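PDB 3D3Y: uncharacterized protein from Enterococcus faecalis, which is of unknown function but belongs to the M16 peptidase family and probably shares the fold of its metal-binding members. Local coordinates for residues Q151-A154 with S155-Q159. Residues are numbered along the deposited sequence; the frame is centred on the assembly and turned at random.
Sequences QTYA and SLALQ
Thr152 and Leu156, one helical turn apart, lie side by side and point the same way, with methyl CG2 of Thr152 4.1 Å from CD1 of Leu156. The threonine methyl is anti to its own backbone N, whereas the leucine CG stands anti to the carbonyl carbon (chi1 -63°); this brings CG of Leu156 back to 3.4 Å from O of Thr152. That same oxygen takes an almost straight bond from Leu156 N (3.0 Å, 174°) and a weak, bent one from Ser155 N, whose main acceptor is Gln151 O. Both side chains of the pair rest on Ile146 of helix 129-148. A second i to i+4 pair is looser: the ring of Tyr153 leans obliquely past Ala157, with Tyr153 CE2 4.5 Å from Ala157 CB. Here Ala157 N donates to Tyr153 O (2.9 Å). The tyrosine hydroxyl is hydrogen-bonded to the carboxylate of Glu248. Ala154 O receives Leu158 N from above its carbonyl plane, 37° out of it, and also has a weak bond from Asn258. Leu158 reaches Thr316, Phe416 and Ala260 on three strands. Such i to i+4 pairing is typical of an alpha-helix, here helix 150-162, one side meeting helix 129-148 and another packed against the mixed five-stranded sheet.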
loop_
_atom_site.group_PDB
_atom_site.type_symbol
_atom_site.label_atom_id
_atom_site.label_comp_id
_atom_site.label_asym_id
_atom_site.label_seq_id
_atom_site.Cartn_x
_atom_site.Cartn_y
_atom_site.Cartn_z
ATOM N N GLN A 151 2.593 -9.675 15.775
ATOM C CA GLN A 151 3.436 -9.675 14.577
ATOM C C GLN A 151 3.346 -8.332 13.854
ATOM O O GLN A 151 4.367 -7.762 13.514
ATOM C CB GLN A 151 3.121 -10.864 13.641
ATOM C CG GLN A 151 3.646 -10.718 12.174
ATOM C CD GLN A 151 3.833 -12.058 11.453
ATOM O OE1 GLN A 151 3.361 -13.101 11.905
ATOM N NE2 GLN A 151 4.544 -12.027 10.329
ATOM N N THR A 152 2.122 -7.839 13.648
ATOM C CA THR A 152 1.882 -6.563 13.008
ATOM C C THR A 152 2.480 -5.454 13.862
ATOM O O THR A 152 3.192 -4.607 13.339
ATOM C CB THR A 152 0.372 -6.305 12.738
ATOM O OG1 THR A 152 -0.165 -7.410 12.008
ATOM C CG2 THR A 152 0.167 -5.048 11.900
ATOM N N TYR A 153 2.223 -5.480 15.167
ATOM C CA TYR A 153 2.784 -4.480 16.060
ATOM C C TYR A 153 4.330 -4.383 15.924
ATOM O O TYR A 153 4.889 -3.291 15.775
ATOM C CB TYR A 153 2.392 -4.744 17.518
ATOM C CG TYR A 153 3.042 -3.727 18.438
ATOM C CD1 TYR A 153 2.573 -2.411 18.481
ATOM C CD2 TYR A 153 4.155 -4.048 19.193
ATOM C CE1 TYR A 153 3.183 -1.459 19.280
ATOM C CE2 TYR A 153 4.770 -3.106 20.010
ATOM C CZ TYR A 153 4.278 -1.812 20.038
ATOM O OH TYR A 153 4.875 -0.853 20.836
ATOM N N ALA A 154 4.995 -5.535 15.988
ATOM C CA ALA A 154 6.444 -5.602 15.948
ATOM C C ALA A 154 6.991 -5.141 14.598
ATOM O O ALA A 154 8.096 -4.589 14.539
ATOM C CB ALA A 154 6.926 -6.998 16.287
ATOM N N SER A 155 6.214 -5.332 13.533
ATOM C CA SER A 155 6.603 -4.864 12.191
ATOM C C SER A 155 6.544 -3.346 12.107
ATOM O O SER A 155 7.438 -2.694 11.602
ATOM C CB SER A 155 5.682 -5.442 11.118
ATOM O OG SER A 155 6.135 -4.975 9.837
ATOM N N LEU A 156 5.457 -2.785 12.597
ATOM C CA LEU A 156 5.322 -1.342 12.699
ATOM C C LEU A 156 6.396 -0.705 13.596
ATOM O O LEU A 156 6.920 0.375 13.282
ATOM C CB LEU A 156 3.917 -0.981 13.180
ATOM C CG LEU A 156 2.790 -1.394 12.238
ATOM C CD1 LEU A 156 1.502 -1.355 13.034
ATOM C CD2 LEU A 156 2.717 -0.477 11.013
ATOM N N ALA A 157 6.707 -1.360 14.708
ATOM C CA ALA A 157 7.706 -0.849 15.634
ATOM C C ALA A 157 9.090 -0.885 14.992
ATOM O O ALA A 157 9.898 0.017 15.204
ATOM C CB ALA A 157 7.717 -1.644 16.951
ATOM N N LEU A 158 9.366 -1.937 14.227
ATOM C CA LEU A 158 10.622 -2.003 13.492
ATOM C C LEU A 158 10.711 -0.816 12.534
ATOM O O LEU A 158 11.731 -0.145 12.464
ATOM C CB LEU A 158 10.723 -3.318 12.701
ATOM C CG LEU A 158 11.935 -3.453 11.770
ATOM C CD1 LEU A 158 13.197 -3.593 12.605
ATOM C CD2 LEU A 158 11.718 -4.667 10.865
ATOM N N GLN A 159 9.639 -0.593 11.786
ATOM C CA GLN A 159 9.596 0.547 10.868
ATOM C C GLN A 159 9.835 1.905 11.554
ATOM O O GLN A 159 10.561 2.771 11.010
ATOM C CB GLN A 159 8.323 0.505 10.027
ATOM C CG GLN A 159 8.396 -0.608 8.978
ATOM C CD GLN A 159 7.213 -0.640 8.004
ATOM O OE1 GLN A 159 6.691 0.397 7.592
ATOM N NE2 GLN A 159 6.828 -1.841 7.602
#